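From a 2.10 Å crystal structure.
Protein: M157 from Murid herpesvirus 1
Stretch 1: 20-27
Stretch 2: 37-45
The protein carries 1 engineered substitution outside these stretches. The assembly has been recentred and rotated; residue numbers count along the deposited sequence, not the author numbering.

Stretch 1 (20-27) TFTMEFEV
Stretch 2, residues 37-45: RTISVDNGR

The apolar centre of the contact, which buries 589 Å² between the stretches, lies on the sheet face carrying Met23, Phe25 and Val27 from one strand and Val41, Ile39 and Arg37 from the other. Met23 (chi1 t, chi2 t, chi3 -28°) brings CG to 3.7 Å from Ile39 CG2, and the Phe25 ring (chi1 m, chi2 -88°) places CD1 4.1 Å from Ile39 CG1. Branched Ile39 (m, t) thus packs against both, CG2 meeting Met23 and CG1 meeting Phe25. Farther along, the aliphatic part of Arg37 (m, t, m, chi4 163°) covers Val27 (t), CG lying 3.7 Å from Val27 CG2, while its end leads away.

Strands 21-27 and 37-41 run antiparallel at 163°. Phe21 is flat at phi/psi -168/169; elsewhere phi spans -107 to -143 and psi 121 to 164. Non-hydrogen-bonded pairs Met23-Val41 (CA-CA 4.3 Å), Phe25-Ile39 and Val27-Arg37 alternate with hydrogen-bonded Glu24-Ser40 (CA-CA 5.1 Å) and Glu26-Thr38, so successive side chains fall on opposite faces. Glu24 N donates to Ser40 O (2.9 Å) and Ser40 N to Glu24 O (3.0 Å); Glu26 N donates to Thr38 O (3.1 Å) and Thr38 N to Glu26 O (2.9 Å).

The other face is polar. Thr38 OG1 (chi1 p) and Ser40 OG (chi1 m) lie 2.6 and 2.8 Å from a water that also donates to Glu24 O (3.1 Å).

At the edge, Asp42 (phi/psi 52/39) and Asn43 (54/34) turn the chain, closed by Gly44 N to Val41 O (3.1 Å). Asp42 N donates to Thr22 O (2.7 Å), and Asp42 (chi1 m) returns OD1 to accept from Thr22 N (3.0 Å). The chi angles of Glu24 (m, p, 41°) bring its carboxylate to the turn backbone. Burial suits it because donors surround it: Asn43 N gives weak bonds to Glu24 OE1 (3.0 Å) and OE2 (3.1 Å), and Thr22 OG1 (chi1 p) donates to Glu24 OE2 at a very short 2.5 Å.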

# COMPACT_ATOMS: atom_id res chain seq x y z
N THR A 20 -15.58 -2.27 6.11
CA THR A 20 -15.09 -2.95 4.92
C THR A 20 -13.74 -2.39 4.46
O THR A 20 -13.51 -1.17 4.49
CB THR A 20 -16.14 -2.88 3.77
OG1 THR A 20 -17.33 -3.57 4.17
CG2 THR A 20 -15.62 -3.51 2.46
N PHE A 21 -12.84 -3.29 4.07
CA PHE A 21 -11.51 -2.91 3.57
C PHE A 21 -10.81 -4.10 2.93
O PHE A 21 -11.28 -5.22 3.04
CB PHE A 21 -10.65 -2.28 4.67
CG PHE A 21 -10.14 -3.26 5.73
CD1 PHE A 21 -8.87 -3.81 5.63
CD2 PHE A 21 -10.91 -3.55 6.86
CE1 PHE A 21 -8.39 -4.70 6.60
CE2 PHE A 21 -10.44 -4.40 7.86
CZ PHE A 21 -9.17 -4.99 7.74
N THR A 22 -9.72 -3.83 2.24
CA THR A 22 -8.95 -4.87 1.56
C THR A 22 -7.55 -4.91 2.14
O THR A 22 -7.05 -3.90 2.69
CB THR A 22 -8.87 -4.63 0.01
OG1 THR A 22 -7.97 -3.56 -0.27
CG2 THR A 22 -10.26 -4.28 -0.57
N MET A 23 -6.93 -6.08 2.06
CA MET A 23 -5.56 -6.29 2.46
C MET A 23 -4.90 -7.09 1.36
O MET A 23 -5.51 -8.03 0.79
CB MET A 23 -5.48 -7.02 3.80
CG MET A 23 -4.06 -7.09 4.40
SD MET A 23 -4.03 -7.43 6.21
CE MET A 23 -5.60 -6.75 6.71
N GLU A 24 -3.66 -6.70 1.02
CA GLU A 24 -2.93 -7.36 -0.05
C GLU A 24 -1.67 -7.90 0.55
O GLU A 24 -0.87 -7.15 1.12
CB GLU A 24 -2.62 -6.37 -1.18
CG GLU A 24 -3.89 -5.69 -1.85
CD GLU A 24 -4.57 -4.61 -1.00
OE1 GLU A 24 -3.89 -3.79 -0.36
OE2 GLU A 24 -5.82 -4.57 -0.96
N PHE A 25 -1.50 -9.22 0.45
CA PHE A 25 -0.33 -9.90 0.97
C PHE A 25 0.50 -10.29 -0.22
O PHE A 25 -0.02 -10.93 -1.16
CB PHE A 25 -0.74 -11.18 1.71
CG PHE A 25 -1.70 -10.96 2.83
CD1 PHE A 25 -1.24 -10.68 4.12
CD2 PHE A 25 -3.08 -11.05 2.61
CE1 PHE A 25 -2.13 -10.48 5.17
CE2 PHE A 25 -3.98 -10.86 3.63
CZ PHE A 25 -3.51 -10.60 4.93
N GLU A 26 1.78 -9.92 -0.24
CA GLU A 26 2.60 -10.24 -1.39
C GLU A 26 3.96 -10.81 -0.98
O GLU A 26 4.59 -10.31 -0.05
CB GLU A 26 2.78 -9.00 -2.26
CG GLU A 26 3.68 -9.20 -3.48
CD GLU A 26 3.55 -8.05 -4.46
OE1 GLU A 26 4.39 -7.93 -5.36
OE2 GLU A 26 2.60 -7.26 -4.35
N VAL A 27 4.42 -11.84 -1.68
CA VAL A 27 5.73 -12.39 -1.41
C VAL A 27 6.44 -12.63 -2.73
O VAL A 27 5.86 -13.17 -3.67
CB VAL A 27 5.67 -13.74 -0.63
CG1 VAL A 27 7.07 -14.30 -0.41
CG2 VAL A 27 4.97 -13.55 0.71
N ARG A 37 8.57 -9.72 1.57
CA ARG A 37 7.19 -9.94 2.01
C ARG A 37 6.62 -8.59 2.38
O ARG A 37 7.28 -7.81 3.07
CB ARG A 37 7.16 -10.85 3.26
CG ARG A 37 7.54 -12.29 3.00
CD ARG A 37 7.97 -12.94 4.30
NE ARG A 37 9.33 -12.56 4.68
CZ ARG A 37 9.85 -12.69 5.90
NH1 ARG A 37 9.13 -13.18 6.91
NH2 ARG A 37 11.11 -12.34 6.10
N THR A 38 5.38 -8.33 1.96
CA THR A 38 4.75 -7.04 2.24
C THR A 38 3.27 -7.16 2.53
O THR A 38 2.60 -8.12 2.12
CB THR A 38 4.90 -6.02 1.07
OG1 THR A 38 4.18 -6.49 -0.07
CG2 THR A 38 6.35 -5.81 0.69
N ILE A 39 2.75 -6.18 3.25
CA ILE A 39 1.33 -6.09 3.51
C ILE A 39 0.94 -4.67 3.16
O ILE A 39 1.61 -3.73 3.57
CB ILE A 39 0.98 -6.35 4.99
CG1 ILE A 39 1.38 -7.76 5.43
CG2 ILE A 39 -0.56 -6.15 5.23
CD1 ILE A 39 1.21 -7.94 6.90
N SER A 40 -0.16 -4.54 2.41
CA SER A 40 -0.73 -3.25 2.06
C SER A 40 -2.20 -3.36 2.44
O SER A 40 -2.72 -4.47 2.63
CB SER A 40 -0.62 -3.03 0.54
OG SER A 40 0.70 -3.37 0.10
N VAL A 41 -2.88 -2.22 2.52
CA VAL A 41 -4.29 -2.23 2.82
C VAL A 41 -4.95 -1.30 1.85
O VAL A 41 -4.34 -0.32 1.42
CB VAL A 41 -4.63 -1.79 4.26
CG1 VAL A 41 -3.96 -2.72 5.29
CG2 VAL A 41 -4.20 -0.34 4.47
N ASP A 42 -6.20 -1.61 1.52
CA ASP A 42 -7.02 -0.80 0.62
C ASP A 42 -6.36 -0.49 -0.71
O ASP A 42 -6.50 0.61 -1.24
CB ASP A 42 -7.52 0.46 1.33
CG ASP A 42 -8.70 0.17 2.22
OD1 ASP A 42 -9.29 -0.92 2.01
OD2 ASP A 42 -9.05 0.98 3.09
N ASN A 43 -5.65 -1.49 -1.23
CA ASN A 43 -4.94 -1.38 -2.51
C ASN A 43 -3.97 -0.17 -2.58
O ASN A 43 -3.78 0.42 -3.64
CB ASN A 43 -5.94 -1.41 -3.67
CG ASN A 43 -5.31 -1.79 -5.00
OD1 ASN A 43 -4.38 -2.63 -5.06
ND2 ASN A 43 -5.79 -1.18 -6.06
N GLY A 44 -3.35 0.17 -1.44
CA GLY A 44 -2.42 1.30 -1.39
C GLY A 44 -0.99 0.81 -1.32
O GLY A 44 -0.72 -0.34 -1.63
N ARG A 45 -0.08 1.68 -0.89
CA ARG A 45 1.33 1.28 -0.77
C ARG A 45 1.48 0.36 0.43
O ARG A 45 0.61 0.32 1.29
CB ARG A 45 2.22 2.52 -0.54
CG ARG A 45 1.77 3.80 -1.27
CD ARG A 45 1.91 3.74 -2.80
NE ARG A 45 3.28 3.46 -3.24
CZ ARG A 45 4.26 4.35 -3.44
NH1 ARG A 45 4.09 5.67 -3.24
NH2 ARG A 45 5.46 3.91 -3.84
O HOH W 1 -11.89 0.75 3.71
O HOH W 2 1.61 -6.00 -0.24
O HOH W 3 -1.65 -2.89 -2.63